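Local coordinates for V-type ATP synthase alpha chain (Thermoplasma volcanium, PDB 4O1S), which is represented here by its intein, a compact, mostly beta-strand splicing domain of the Hedgehog/intein (HINT) class, at residues V12-D16 against I52-S56; L25-E29 against L69-G73. One frame throughout, in Å; residues are numbered along the deposited sequence.

Contact 1: V12-D16 against I52-S56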
ATOM      1  N   VAL A  12       7.480   1.789  -0.610  1.00 35.95           N
ATOM      2  CA  VAL A  12       6.898   2.541   0.480  1.00 34.69           C
ATOM      3  C   VAL A  12       7.802   3.722   0.755  1.00 34.24           C
ATOM      4  O   VAL A  12       8.973   3.697   0.391  1.00 36.53           O
ATOM      5  CB  VAL A  12       6.744   1.687   1.708  1.00 34.60           C
ATOM      6  CG1 VAL A  12       5.835   0.557   1.376  1.00 40.79           C
ATOM      7  CG2 VAL A  12       8.060   1.147   2.113  1.00 37.34           C
ATOM      8  N   TYR A  13       7.254   4.769   1.363  1.00 40.48           N
ATOM      9  CA  TYR A  13       7.996   6.020   1.536  1.00 38.01           C
ATOM     10  C   TYR A  13       8.299   6.264   3.007  1.00 37.60           C
ATOM     11  O   TYR A  13       7.390   6.500   3.812  1.00 41.64           O
ATOM     12  CB  TYR A  13       7.233   7.181   0.875  1.00 32.03           C
ATOM     13  CG  TYR A  13       7.084   6.918  -0.610  1.00 39.18           C
ATOM     14  CD1 TYR A  13       8.070   7.332  -1.513  1.00 42.07           C
ATOM     15  CD2 TYR A  13       6.010   6.179  -1.105  1.00 38.92           C
ATOM     16  CE1 TYR A  13       7.966   7.058  -2.868  1.00 38.05           C
ATOM     17  CE2 TYR A  13       5.892   5.899  -2.460  1.00 38.77           C
ATOM     18  CZ  TYR A  13       6.877   6.340  -3.339  1.00 43.81           C
ATOM     19  OH  TYR A  13       6.792   6.069  -4.691  1.00 49.11           O
ATOM     20  N   LEU A  14       9.577   6.141   3.369  1.00 37.53           N
ATOM     21  CA  LEU A  14       9.983   6.375   4.760  1.00 42.90           C
ATOM     22  C   LEU A  14      10.221   7.859   4.984  1.00 50.95           C
ATOM     23  O   LEU A  14      10.547   8.608   4.049  1.00 48.85           O
ATOM     24  CB  LEU A  14      11.252   5.651   5.154  1.00 40.72           C
ATOM     25  CG  LEU A  14      11.492   4.176   4.881  1.00 32.30           C
ATOM     26  CD1 LEU A  14      10.259   3.369   5.176  1.00 20.97           C
ATOM     27  CD2 LEU A  14      11.949   4.015   3.447  1.00 45.14           C
ATOM     28  N   ALA A  15      10.071   8.269   6.238  1.00 56.32           N
ATOM     29  CA  ALA A  15      10.122   9.674   6.605  1.00 55.10           C
ATOM     30  C   ALA A  15      11.524  10.246   6.452  1.00 59.43           C
ATOM     31  O   ALA A  15      11.693  11.454   6.294  1.00 67.53           O
ATOM     32  CB  ALA A  15       9.601   9.866   8.006  1.00 58.69           C
ATOM     33  N   ASP A  16      12.526   9.375   6.482  1.00 60.81           N
ATOM     34  CA  ASP A  16      13.906   9.799   6.290  1.00 63.63           C
ATOM     35  C   ASP A  16      14.234  10.208   4.847  1.00 62.53           C
ATOM     36  O   ASP A  16      15.392  10.504   4.543  1.00 59.09           O
ATOM     37  CB  ASP A  16      14.879   8.726   6.804  1.00 73.14           C
ATOM     38  CG  ASP A  16      14.975   7.503   5.891  1.00 76.54           C
ATOM     39  OD1 ASP A  16      14.093   7.315   5.013  1.00 76.49           O
ATOM     40  OD2 ASP A  16      15.948   6.723   6.070  1.00 72.12           O
ATOM     41  N   ILE A  52       8.716   1.476  12.133  1.00 32.45           N
ATOM     42  CA  ILE A  52       9.185   2.030  10.887  1.00 35.17           C
ATOM     43  C   ILE A  52       8.428   3.329  10.713  1.00 44.96           C
ATOM     44  O   ILE A  52       7.213   3.384  10.913  1.00 47.89           O
ATOM     45  CB  ILE A  52       8.975   1.034   9.701  1.00 47.19           C
ATOM     46  CG1 ILE A  52      10.278   0.826   8.953  1.00 53.23           C
ATOM     47  CG2 ILE A  52       7.940   1.497   8.726  1.00 50.17           C
ATOM     48  CD1 ILE A  52      11.281  -0.006   9.734  1.00 58.50           C
ATOM     49  N   GLN A  53       9.143   4.393  10.387  1.00 44.96           N
ATOM     50  CA  GLN A  53       8.480   5.667  10.235  1.00 41.62           C
ATOM     51  C   GLN A  53       8.142   5.982   8.784  1.00 44.95           C
ATOM     52  O   GLN A  53       9.023   6.271   7.964  1.00 42.71           O
ATOM     53  CB  GLN A  53       9.324   6.752  10.845  1.00 44.50           C
ATOM     54  CG  GLN A  53       9.278   6.710  12.326  1.00 61.01           C
ATOM     55  CD  GLN A  53      10.131   7.789  12.940  1.00 80.48           C
ATOM     56  OE1 GLN A  53      10.700   8.618  12.228  1.00 87.64           O
ATOM     57  NE2 GLN A  53      10.232   7.789  14.271  1.00 85.69           N
ATOM     58  N   ILE A  54       6.848   5.935   8.491  1.00 41.46           N
ATOM     59  CA  ILE A  54       6.351   6.108   7.140  1.00 42.37           C
ATOM     60  C   ILE A  54       5.405   7.278   7.014  1.00 45.65           C
ATOM     61  O   ILE A  54       5.102   7.956   7.991  1.00 52.76           O
ATOM     62  CB  ILE A  54       5.554   4.887   6.703  1.00 37.50           C
ATOM     63  CG1 ILE A  54       4.908   4.244   7.921  1.00 34.50           C
ATOM     64  CG2 ILE A  54       6.447   3.916   5.986  1.00 37.77           C
ATOM     65  CD1 ILE A  54       3.573   3.665   7.614  1.00 40.59           C
ATOM     66  N   TYR A  55       4.905   7.477   5.799  1.00 47.28           N
ATOM     67  CA  TYR A  55       3.985   8.569   5.518  1.00 45.49           C
ATOM     68  C   TYR A  55       2.564   8.097   5.305  1.00 41.28           C
ATOM     69  O   TYR A  55       2.303   7.282   4.433  1.00 45.50           O
ATOM     70  CB  TYR A  55       4.437   9.320   4.284  1.00 46.17           C
ATOM     71  CG  TYR A  55       5.656  10.172   4.501  1.00 49.25           C
ATOM     72  CD1 TYR A  55       5.565  11.385   5.193  1.00 45.78           C
ATOM     73  CD2 TYR A  55       6.895   9.781   4.002  1.00 50.61           C
ATOM     74  CE1 TYR A  55       6.678  12.183   5.388  1.00 49.56           C
ATOM     75  CE2 TYR A  55       8.011  10.570   4.181  1.00 59.02           C
ATOM     76  CZ  TYR A  55       7.903  11.774   4.883  1.00 59.34           C
ATOM     77  OH  TYR A  55       9.009  12.575   5.077  1.00 62.09           O
ATOM     78  N   SER A  56       1.647   8.610   6.111  1.00 42.81           N
ATOM     79  CA  SER A  56       0.236   8.303   5.950  1.00 52.85           C
ATOM     80  C   SER A  56      -0.441   9.508   5.368  1.00 56.45           C
ATOM     81  O   SER A  56       0.190  10.549   5.192  1.00 64.82           O
ATOM     82  CB  SER A  56      -0.419   7.984   7.287  1.00 61.94           C
ATOM     83  OG  SER A  56       0.076   6.774   7.803  1.00 65.33           O
TER
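Between Ile52 and Ser56, the long strand 43-58 gives one backbone edge to strand 61-75 and the other to residues 13-15, where the polypeptide leaves strand 11-13 for a turn. Ile52 sits just beyond contact with 12-16; its branched apolar side chain leans on Leu25 and Glu29 of helix 22-31, while its backbone pairs with Ser67. Gln53 makes the stronger of the two backbone bonds: Ala15 N donates to Gln53 O over 2.8 Å, and the same oxygen receives a CA-H...O contact from Leu14 CA at 3.3 Å. A polar, flexible glutamine suits this exposed site, its CB lying 4.2 Å from Ala15 CB. Next comes Ile54, opposite Leu14. Both CB atoms point generally away from the partner segment, yet Leu14 CD1 and Ile54 CG2 meet at 3.9 Å, an apolar contact, for which a branched aliphatic side chain suits the buried position of Ile54. Tyr55 closes the bridge with a weak bond from its N to Tyr13 O, 3.3 Å. Its ring bends back over the turn: CD2 is 4.1 Å from Tyr13 CB, CZ is 4.0 Å from Ala15 CB, and Leu14 O approaches the ring edge 3.2 Å from CE2. The small methyl of Ala15 is consistent with so broad a ring lying close to the backbone. Ser56 instead turns its hydroxyl to weak bonds with Ser65 and Asn157. The two bonds flank Leu14 and Ile54, making them a non-hydrogen-bonded antiparallel pair: a single beta bridge that ties the 11-13/19-21 hairpin to the larger antiparallel sheet of this HINT-type fold.

Contact 2: L25-E29 against L69-G73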
ATOM      1  N   LEU A  25      12.408  -4.174   2.524  1.00 27.38           N
ATOM      2  CA  LEU A  25      12.180  -3.714   3.883  1.00 26.09           C
ATOM      3  C   LEU A  25      11.852  -4.901   4.784  1.00 26.16           C
ATOM      4  O   LEU A  25      12.427  -5.063   5.857  1.00 30.55           O
ATOM      5  CB  LEU A  25      11.014  -2.736   3.891  1.00 31.60           C
ATOM      6  CG  LEU A  25      10.473  -2.383   5.275  1.00 35.53           C
ATOM      7  CD1 LEU A  25      11.585  -1.777   6.119  1.00 36.24           C
ATOM      8  CD2 LEU A  25       9.311  -1.434   5.164  1.00 21.30           C
ATOM      9  N   TYR A  26      10.922  -5.726   4.328  1.00 16.69           N
ATOM     10  CA  TYR A  26      10.534  -6.918   5.052  1.00 22.28           C
ATOM     11  C   TYR A  26      11.739  -7.813   5.323  1.00 30.06           C
ATOM     12  O   TYR A  26      11.948  -8.295   6.444  1.00 37.98           O
ATOM     13  CB  TYR A  26       9.462  -7.710   4.280  1.00 19.52           C
ATOM     14  CG  TYR A  26       8.883  -8.843   5.116  1.00 24.06           C
ATOM     15  CD1 TYR A  26       7.770  -8.631   5.940  1.00 24.60           C
ATOM     16  CD2 TYR A  26       9.462 -10.119   5.100  1.00 18.46           C
ATOM     17  CE1 TYR A  26       7.251  -9.660   6.715  1.00 25.31           C
ATOM     18  CE2 TYR A  26       8.956 -11.145   5.879  1.00 17.16           C
ATOM     19  CZ  TYR A  26       7.858 -10.907   6.683  1.00 23.60           C
ATOM     20  OH  TYR A  26       7.368 -11.926   7.455  1.00 32.30           O
ATOM     21  N   SER A  27      12.530  -8.031   4.286  1.00 25.45           N
ATOM     22  CA  SER A  27      13.594  -9.010   4.356  1.00 29.34           C
ATOM     23  C   SER A  27      14.628  -8.573   5.376  1.00 31.40           C
ATOM     24  O   SER A  27      15.170  -9.383   6.153  1.00 35.20           O
ATOM     25  CB  SER A  27      14.256  -9.133   2.994  1.00 33.56           C
ATOM     26  OG  SER A  27      15.115 -10.248   2.984  1.00 42.51           O
ATOM     27  N   SER A  28      14.899  -7.272   5.355  1.00 23.49           N
ATOM     28  CA  SER A  28      15.885  -6.671   6.236  1.00 22.11           C
ATOM     29  C   SER A  28      15.434  -6.748   7.698  1.00 28.70           C
ATOM     30  O   SER A  28      16.189  -7.165   8.578  1.00 31.08           O
ATOM     31  CB  SER A  28      16.108  -5.218   5.828  1.00 14.78           C
ATOM     32  OG  SER A  28      17.064  -4.620   6.689  1.00 31.44           O
ATOM     33  N   GLU A  29      14.189  -6.349   7.938  1.00 28.73           N
ATOM     34  CA  GLU A  29      13.628  -6.353   9.274  1.00 33.86           C
ATOM     35  C   GLU A  29      13.524  -7.777   9.817  1.00 29.03           C
ATOM     36  O   GLU A  29      13.628  -8.010  11.012  1.00 32.72           O
ATOM     37  CB  GLU A  29      12.258  -5.676   9.248  1.00 34.27           C
ATOM     38  CG  GLU A  29      12.325  -4.195   8.929  1.00 28.06           C
ATOM     39  CD  GLU A  29      12.973  -3.421  10.046  1.00 37.61           C
ATOM     40  OE1 GLU A  29      13.028  -3.949  11.176  1.00 42.83           O
ATOM     41  OE2 GLU A  29      13.433  -2.288   9.806  1.00 41.92           O
ATOM     42  N   LEU A  69       4.124  -3.496  12.760  1.00 42.00           N
ATOM     43  CA  LEU A  69       4.030  -4.849  12.214  1.00 38.38           C
ATOM     44  C   LEU A  69       4.213  -4.858  10.707  1.00 36.10           C
ATOM     45  O   LEU A  69       3.702  -3.978  10.012  1.00 34.44           O
ATOM     46  CB  LEU A  69       2.673  -5.463  12.510  1.00 37.20           C
ATOM     47  CG  LEU A  69       2.345  -5.788  13.953  1.00 44.94           C
ATOM     48  CD1 LEU A  69       1.197  -6.749  13.956  1.00 45.65           C
ATOM     49  CD2 LEU A  69       3.531  -6.395  14.643  1.00 47.27           C
ATOM     50  N   LEU A  70       4.931  -5.863  10.211  1.00 26.57           N
ATOM     51  CA  LEU A  70       5.002  -6.112   8.785  1.00 24.86           C
ATOM     52  C   LEU A  70       4.448  -7.496   8.580  1.00 29.22           C
ATOM     53  O   LEU A  70       4.574  -8.356   9.455  1.00 19.86           O
ATOM     54  CB  LEU A  70       6.442  -6.087   8.270  1.00 27.34           C
ATOM     55  CG  LEU A  70       7.270  -4.840   8.546  1.00 31.62           C
ATOM     56  CD1 LEU A  70       8.644  -5.003   7.935  1.00 34.00           C
ATOM     57  CD2 LEU A  70       6.574  -3.602   8.023  1.00 29.98           C
ATOM     58  N   TYR A  71       3.855  -7.700   7.409  1.00 36.30           N
ATOM     59  CA  TYR A  71       3.240  -8.958   7.042  1.00 37.32           C
ATOM     60  C   TYR A  71       3.750  -9.422   5.681  1.00 36.57           C
ATOM     61  O   TYR A  71       4.012  -8.617   4.769  1.00 27.87           O
ATOM     62  CB  TYR A  71       1.710  -8.806   7.037  1.00 40.84           C
ATOM     63  CG  TYR A  71       0.950  -9.893   6.283  1.00 53.50           C
ATOM     64  CD1 TYR A  71       0.688 -11.128   6.872  1.00 60.00           C
ATOM     65  CD2 TYR A  71       0.477  -9.677   4.988  1.00 52.85           C
ATOM     66  CE1 TYR A  71      -0.015 -12.119   6.186  1.00 59.24           C
ATOM     67  CE2 TYR A  71      -0.225 -10.665   4.297  1.00 47.90           C
ATOM     68  CZ  TYR A  71      -0.464 -11.875   4.902  1.00 54.17           C
ATOM     69  OH  TYR A  71      -1.161 -12.846   4.226  1.00 60.72           O
ATOM     70  N   LYS A  72       3.911 -10.735   5.557  1.00 36.61           N
ATOM     71  CA  LYS A  72       4.216 -11.351   4.278  1.00 27.80           C
ATOM     72  C   LYS A  72       3.353 -12.580   4.121  1.00 37.23           C
ATOM     73  O   LYS A  72       3.323 -13.445   4.999  1.00 50.17           O
ATOM     74  CB  LYS A  72       5.688 -11.732   4.202  1.00 25.07           C
ATOM     75  CG  LYS A  72       6.045 -12.533   2.972  1.00 25.96           C
ATOM     76  CD  LYS A  72       7.514 -12.925   2.938  1.00 28.41           C
ATOM     77  CE  LYS A  72       7.704 -14.212   2.157  1.00 42.29           C
ATOM     78  NZ  LYS A  72       9.153 -14.479   1.991  1.00 57.20           N
ATOM     79  N   GLY A  73       2.647 -12.665   3.003  1.00 39.00           N
ATOM     80  CA  GLY A  73       1.789 -13.805   2.746  1.00 32.69           C
ATOM     81  C   GLY A  73       1.870 -14.281   1.312  1.00 32.76           C
ATOM     82  O   GLY A  73       2.869 -14.068   0.617  1.00 33.41           O
TER
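In the all-beta HINT fold of inteins helices are scarce, and here helix 22-31 lies across the antiparallel sheet that contains strand 61-75. The short helical and strand axes cross at 112° and come within 9.3 Å, a separation bridged by side chains, chiefly those of Tyr26, Leu70 and Lys72. The CA-to-CB bond of Tyr26 points toward the strand. Its long ring reaches the strand, with CD1 3.7 Å from Leu70 CB and CE1 3.7 Å from the carbonyl carbon, C, of Tyr71. Tyrosine suits the place because the ring supplies apolar surface and length, while its OH hydrogen-bonds to Glu44 on the neighbouring strand 43-58; the ring also packs edge-to-face with Tyr147. Leu70 is the matching apolar residue from the sheet. Its CA-to-CB bond points toward the helix, and Leu70 CD1 meets Leu25 CG at 4.2 Å and the aliphatic CG of Glu29 at 3.9 Å, so even an acidic residue adds methylene surface to this buried layer. Between Leu70 and Lys72 the strand turns Tyr71 to the other face, where its side chain lies about 3 Å, at the nearest atoms, from a bound EPE molecule, probably from the crystallisation liquor. Lys72 starts toward the helix and its methylenes, CB and also CD (3.7 Å from Tyr26 CE2), pass the ring before the amino end leads away; a long aliphatic stem suits this partly exposed place. A CH-pi contact results: Lys72 CB stands 3.7 Å from the centroid of the Tyr26 ring, 23° off its normal, and 3.4 Å from Tyr26 CZ.

Overall arrangement
The segments interleave along the chain, 12-16, 25-29, 52-56 and then 69-73, so contact 1 and contact 2 cross in sequence although their centres lie only 14 Å apart. Their later halves belong to consecutive strands, 43-58 and 61-75, which are antiparallel neighbours in one sheet; their earlier halves come from strand 11-13 and helix 22-31, close together early in the chain. The contacts also touch: Ile52 CD1 packs 4.0 Å from Leu25 CD1, and Val12 CG2 lies 4.2 Å from Leu25 CD2. The early part of the chain is thus joined to the same two-stranded part of the sheet through both its hairpin and its helix.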